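Manganese lipoxygenase (Gaeumannomyces graminis, PDB 5FX8) oxygenates linoleic and alpha-linolenic acids at a manganese centre, giving 11S- and 13R-hydroperoxy fatty acids. Local coordinates at residues Gln220-Pro225 and Ala354-Gly359; Gly78-Tyr83 and Ser360-Gly365. All coordinates share one frame; numbering follows the deposited sequence.

Interaction 1: Gln220-Pro225 and Ala354-Gly359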
loop_
_atom_site.group_PDB
_atom_site.type_symbol
_atom_site.label_atom_id
_atom_site.label_comp_id
_atom_site.label_asym_id
_atom_site.label_seq_id
_atom_site.Cartn_x
_atom_site.Cartn_y
_atom_site.Cartn_z
ATOM N N GLN A 220 -24.716 -3.442 -6.369
ATOM C CA GLN A 220 -24.663 -2.126 -5.752
ATOM C C GLN A 220 -25.963 -1.341 -5.932
ATOM O O GLN A 220 -26.083 -0.223 -5.446
ATOM C CB GLN A 220 -23.479 -1.332 -6.301
ATOM C CG GLN A 220 -22.150 -1.987 -6.064
ATOM C CD GLN A 220 -20.986 -1.281 -6.732
ATOM O OE1 GLN A 220 -20.964 -0.057 -6.887
ATOM N NE2 GLN A 220 -20.015 -2.068 -7.157
ATOM N N LYS A 221 -26.926 -1.907 -6.636
ATOM C CA LYS A 221 -28.260 -1.344 -6.697
ATOM C C LYS A 221 -28.878 -1.246 -5.304
ATOM O O LYS A 221 -29.660 -0.328 -5.031
ATOM C CB LYS A 221 -29.064 -2.222 -7.638
ATOM C CG LYS A 221 -30.446 -1.871 -7.893
ATOM C CD LYS A 221 -31.069 -2.955 -8.741
ATOM C CE LYS A 221 -30.773 -4.314 -8.140
ATOM N NZ LYS A 221 -31.542 -5.404 -8.782
ATOM N N LYS A 222 -28.491 -2.155 -4.402
ATOM C CA LYS A 222 -28.938 -2.256 -3.015
ATOM C C LYS A 222 -28.547 -1.062 -2.136
ATOM O O LYS A 222 -29.132 -0.886 -1.065
ATOM C CB LYS A 222 -28.380 -3.566 -2.447
ATOM C CG LYS A 222 -28.090 -3.615 -0.989
ATOM C CD LYS A 222 -27.436 -4.916 -0.619
ATOM C CE LYS A 222 -27.331 -5.056 0.887
ATOM N NZ LYS A 222 -26.875 -6.412 1.281
ATOM N N TYR A 223 -27.632 -0.211 -2.573
ATOM C CA TYR A 223 -27.121 0.898 -1.787
ATOM C C TYR A 223 -27.625 2.234 -2.327
ATOM O O TYR A 223 -27.895 2.386 -3.521
ATOM C CB TYR A 223 -25.589 0.887 -1.781
ATOM C CG TYR A 223 -25.001 -0.424 -1.309
ATOM C CD1 TYR A 223 -25.395 -0.979 -0.102
ATOM C CD2 TYR A 223 -24.105 -1.126 -2.087
ATOM C CE1 TYR A 223 -24.897 -2.154 0.310
ATOM C CE2 TYR A 223 -23.593 -2.324 -1.670
ATOM C CZ TYR A 223 -23.986 -2.833 -0.466
ATOM O OH TYR A 223 -23.503 -4.040 -0.013
ATOM N N THR A 224 -27.725 3.213 -1.426
ATOM C CA THR A 224 -28.168 4.554 -1.720
ATOM C C THR A 224 -27.010 5.520 -1.594
ATOM O O THR A 224 -26.378 5.577 -0.536
ATOM C CB THR A 224 -29.271 4.972 -0.756
ATOM O OG1 THR A 224 -30.280 3.958 -0.723
ATOM C CG2 THR A 224 -29.865 6.302 -1.160
ATOM N N PRO A 225 -26.733 6.325 -2.608
ATOM C CA PRO A 225 -25.618 7.260 -2.516
ATOM C C PRO A 225 -25.837 8.317 -1.448
ATOM O O PRO A 225 -26.960 8.624 -1.048
ATOM C CB PRO A 225 -25.582 7.890 -3.905
ATOM C CG PRO A 225 -26.258 6.944 -4.751
ATOM C CD PRO A 225 -27.342 6.362 -3.937
ATOM N N ALA A 354 -20.245 0.523 1.976
ATOM C CA ALA A 354 -18.905 -0.037 1.828
ATOM C C ALA A 354 -18.641 -1.163 2.819
ATOM O O ALA A 354 -18.100 -2.199 2.446
ATOM C CB ALA A 354 -17.854 1.056 2.005
ATOM N N ILE A 355 -18.986 -0.962 4.097
ATOM C CA ILE A 355 -18.734 -1.992 5.102
ATOM C C ILE A 355 -19.686 -3.164 4.912
ATOM O O ILE A 355 -19.333 -4.303 5.210
ATOM C CB ILE A 355 -18.817 -1.387 6.523
ATOM C CG1 ILE A 355 -17.544 -0.632 6.861
ATOM C CG2 ILE A 355 -18.952 -2.442 7.590
ATOM C CD1 ILE A 355 -16.385 -1.535 6.976
ATOM N N ASP A 356 -20.895 -2.917 4.407
ATOM C CA ASP A 356 -21.824 -4.028 4.201
ATOM C C ASP A 356 -21.363 -4.959 3.081
ATOM O O ASP A 356 -21.640 -6.163 3.125
ATOM C CB ASP A 356 -23.229 -3.476 3.940
ATOM C CG ASP A 356 -24.224 -4.531 3.436
ATOM O OD1 ASP A 356 -24.769 -5.291 4.270
ATOM O OD2 ASP A 356 -24.511 -4.566 2.211
ATOM N N PHE A 357 -20.625 -4.448 2.097
ATOM C CA PHE A 357 -20.326 -5.288 0.939
ATOM C C PHE A 357 -19.477 -6.538 1.236
ATOM O O PHE A 357 -19.881 -7.635 0.815
ATOM C CB PHE A 357 -19.703 -4.417 -0.145
ATOM C CG PHE A 357 -19.455 -5.147 -1.398
ATOM C CD1 PHE A 357 -20.494 -5.414 -2.268
ATOM C CD2 PHE A 357 -18.192 -5.589 -1.708
ATOM C CE1 PHE A 357 -20.278 -6.087 -3.422
ATOM C CE2 PHE A 357 -17.970 -6.268 -2.863
ATOM C CZ PHE A 357 -19.011 -6.521 -3.722
ATOM N N PRO A 358 -18.315 -6.468 1.903
ATOM C CA PRO A 358 -17.559 -7.718 2.143
ATOM C C PRO A 358 -18.263 -8.722 3.044
ATOM O O PRO A 358 -18.019 -9.931 2.926
ATOM C CB PRO A 358 -16.260 -7.220 2.781
ATOM C CG PRO A 358 -16.614 -5.870 3.318
ATOM C CD PRO A 358 -17.537 -5.294 2.329
ATOM N N GLY A 359 -19.102 -8.256 3.969
ATOM C CA GLY A 359 -19.935 -9.168 4.718
ATOM C C GLY A 359 -20.992 -9.844 3.872
ATOM O O GLY A 359 -21.294 -11.011 4.090
#

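Interaction 2: Gly78-Tyr83 and Ser360-Gly365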
loop_
_atom_site.group_PDB
_atom_site.type_symbol
_atom_site.label_atom_id
_atom_site.label_comp_id
_atom_site.label_asym_id
_atom_site.label_seq_id
_atom_site.Cartn_x
_atom_site.Cartn_y
_atom_site.Cartn_z
ATOM N N GLY A 78 -16.648 -4.713 9.202
ATOM C CA GLY A 78 -17.545 -5.574 8.460
ATOM C C GLY A 78 -17.706 -6.924 9.131
ATOM O O GLY A 78 -17.110 -7.239 10.163
ATOM N N GLN A 79 -18.530 -7.742 8.531
ATOM C CA GLN A 79 -18.850 -9.008 9.138
ATOM C C GLN A 79 -18.249 -10.123 8.284
ATOM O O GLN A 79 -18.909 -10.687 7.414
ATOM C CB GLN A 79 -20.344 -9.143 9.307
ATOM C CG GLN A 79 -20.725 -10.347 10.132
ATOM C CD GLN A 79 -20.113 -10.334 11.527
ATOM O OE1 GLN A 79 -20.106 -9.302 12.214
ATOM N NE2 GLN A 79 -19.602 -11.484 11.955
ATOM N N THR A 80 -16.994 -10.456 8.557
ATOM C CA THR A 80 -16.355 -11.582 7.887
ATOM C C THR A 80 -15.744 -12.544 8.894
ATOM O O THR A 80 -16.318 -13.578 9.223
ATOM C CB THR A 80 -15.242 -11.131 6.916
ATOM O OG1 THR A 80 -14.100 -10.638 7.644
ATOM C CG2 THR A 80 -15.738 -10.081 5.906
ATOM N N THR A 81 -14.583 -12.184 9.394
ATOM C CA THR A 81 -13.657 -13.074 10.058
ATOM C C THR A 81 -13.446 -12.604 11.492
ATOM O O THR A 81 -13.524 -11.411 11.772
ATOM C CB THR A 81 -12.344 -13.078 9.248
ATOM O OG1 THR A 81 -12.452 -13.958 8.138
ATOM C CG2 THR A 81 -11.220 -13.455 10.044
ATOM N N PHE A 82 -13.187 -13.537 12.400
ATOM C CA PHE A 82 -12.880 -13.175 13.773
ATOM C C PHE A 82 -11.634 -12.295 13.819
ATOM O O PHE A 82 -10.684 -12.500 13.070
ATOM C CB PHE A 82 -12.653 -14.441 14.618
ATOM C CG PHE A 82 -13.864 -15.343 14.760
ATOM C CD1 PHE A 82 -15.121 -14.827 15.033
ATOM C CD2 PHE A 82 -13.735 -16.727 14.654
ATOM C CE1 PHE A 82 -16.212 -15.671 15.184
ATOM C CE2 PHE A 82 -14.840 -17.569 14.794
ATOM C CZ PHE A 82 -16.063 -17.039 15.054
ATOM N N TYR A 83 -11.642 -11.322 14.693
ATOM C CA TYR A 83 -10.496 -10.478 14.986
ATOM C C TYR A 83 -9.991 -10.807 16.381
ATOM O O TYR A 83 -10.792 -11.096 17.267
ATOM C CB TYR A 83 -10.865 -8.995 14.896
ATOM C CG TYR A 83 -9.698 -8.062 15.059
ATOM C CD1 TYR A 83 -8.901 -7.722 13.978
ATOM C CD2 TYR A 83 -9.387 -7.525 16.286
ATOM C CE1 TYR A 83 -7.853 -6.880 14.131
ATOM C CE2 TYR A 83 -8.349 -6.697 16.432
ATOM C CZ TYR A 83 -7.584 -6.374 15.364
ATOM O OH TYR A 83 -6.530 -5.523 15.543
ATOM N N SER A 360 -21.585 -9.129 2.919
ATOM C CA SER A 360 -22.509 -9.773 1.984
ATOM C C SER A 360 -21.811 -10.814 1.133
ATOM O O SER A 360 -22.371 -11.881 0.871
ATOM C CB SER A 360 -23.140 -8.758 1.048
ATOM O OG SER A 360 -23.818 -7.771 1.756
ATOM N N VAL A 361 -20.620 -10.490 0.633
ATOM C CA VAL A 361 -19.847 -11.470 -0.114
ATOM C C VAL A 361 -19.612 -12.706 0.738
ATOM O O VAL A 361 -19.887 -13.829 0.315
ATOM C CB VAL A 361 -18.528 -10.852 -0.599
ATOM C CG1 VAL A 361 -17.675 -11.876 -1.305
ATOM C CG2 VAL A 361 -18.819 -9.704 -1.514
ATOM N N TYR A 362 -19.128 -12.506 1.963
ATOM C CA TYR A 362 -18.806 -13.621 2.838
ATOM C C TYR A 362 -20.047 -14.426 3.169
ATOM O O TYR A 362 -19.999 -15.659 3.270
ATOM C CB TYR A 362 -18.157 -13.097 4.110
ATOM C CG TYR A 362 -17.310 -14.117 4.829
ATOM C CD1 TYR A 362 -16.124 -14.581 4.272
ATOM C CD2 TYR A 362 -17.692 -14.607 6.061
ATOM C CE1 TYR A 362 -15.363 -15.521 4.921
ATOM C CE2 TYR A 362 -16.933 -15.525 6.720
ATOM C CZ TYR A 362 -15.782 -15.981 6.156
ATOM O OH TYR A 362 -15.067 -16.906 6.854
ATOM N N ALA A 363 -21.171 -13.742 3.334
ATOM C CA ALA A 363 -22.412 -14.434 3.624
ATOM C C ALA A 363 -22.895 -15.246 2.422
ATOM O O ALA A 363 -23.549 -16.274 2.604
ATOM C CB ALA A 363 -23.453 -13.418 4.093
ATOM N N GLN A 364 -22.570 -14.831 1.196
ATOM C CA GLN A 364 -22.945 -15.637 0.035
ATOM C C GLN A 364 -21.944 -16.765 -0.252
ATOM O O GLN A 364 -22.075 -17.447 -1.262
ATOM C CB GLN A 364 -23.104 -14.757 -1.210
ATOM C CG GLN A 364 -24.224 -13.716 -1.127
ATOM C CD GLN A 364 -24.133 -12.634 -2.210
ATOM O OE1 GLN A 364 -23.283 -12.694 -3.101
ATOM N NE2 GLN A 364 -25.008 -11.634 -2.126
ATOM N N GLY A 365 -20.946 -16.974 0.592
ATOM C CA GLY A 365 -20.018 -18.062 0.431
ATOM C C GLY A 365 -18.666 -17.684 -0.120
ATOM O O GLY A 365 -17.862 -18.581 -0.396
#

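Interaction 1: Gln220-Pro225 and Ala354-Gly359
Two donors from neighbouring residues converge on one carboxylate oxygen where K222 and Y223 meet D356 of helix 351-363. K222 ends a 3-10 turn, and its chain runs extended beyond CG toward the helix. There NZ stands 3.1 Å from OD2 of D356, a salt bridge whose hydrogen bond is weak; Y219 OH is the stronger partner of this ammonium. On the way the lysine CG passes 3.7 Å above the plane of the Y223 ring, offset toward its rim.

Y223 follows. With its CG anti to the carbonyl carbon (chi1 -55°), the ring points its hydroxyl at the helix, and OH donates to OD2 of D356 at 2.5 Å, a length not to be pressed at this resolution. This oxygen sits at the ring edge, in plane, while the carboxylate is turned 79° from the ring. The same hydroxyl reaches the F357 ring near its plane, at the edge, and lies 3.8 Å from F357 CB; Y223 CE2 and F357 CD1 are 4.4 Å apart, an apolar touch.

OD2 thus receives two donors, one charged, which probably stabilises the ionised form of D356, and the polar part of this contact centres on one carboxylate oxygen.

Interaction 2: Gly78-Tyr83 and Ser360-Gly365
The aromatic side chain of Y362 meets T80 by van der Waals packing. One face of the ring receives the threonine backbone and its beta carbon: T80 CB is 4.2 Å above the ring plane, offset toward the rim, and T80 CA comes to 4.1 Å from Y362 CG. The tyrosine gets there because its CG is anti to the backbone N (chi1 -157°), which throws the ring off the helix and across the loop. The T80 carbonyl oxygen adds to the packing, 3.2 Å from Y362 CE2.

Polar groups come close, yet no hydrogen bond joins the two segments. The side chains of T81 and Y362 cross at about a right angle, their hydroxyls OG1 and OH 4.1 Å apart, too far to bond. T80 OG1 is bonded instead to T295 OG1 of helix 268-305. R450 makes a cation-pi interaction with the Y362 ring and also donates through NH1 to Y362 O, so ring and carbonyl share one guanidinium.

Each segment is held by its own hydrogen bonds to backbone atoms. S75 OG joins both T80 N and G78 O, bracing the loop, and R329 NH1 binds T81 O. At the C-terminal end of the helix, Q364 N makes the last helical bond, to S360 O at 3.0 Å.

G365, with positive phi (103°) and its N bonded back to Y362 O at 3.1 Å, closes the helix in a Schellman motif: the classic glycine-terminated helix C-end, here with a tyrosine from the final turn laid against the loop that connects strands 71-73 and 83-85.

Interactions 1 and 2 draw on successive turns of helix 351-363, their centres 13 Å apart, and so illustrate how one short helix can hold two distant loops. S360 lies at the junction: its OG is 3.4 Å from K222 NZ, a weak hydrogen bond, and also bonds to D356 O. The segments meet again where I355 CG2 packs 3.5 Å from G78 CA. Both contacts pack against helix 268-305, which supplies the manganese ligands H290 and H294. The side chain of F357 is about 9 Å from that of H290, and that of T80 about 8 Å from that of H294; the metal itself is about 14 and 13 Å away, respectively.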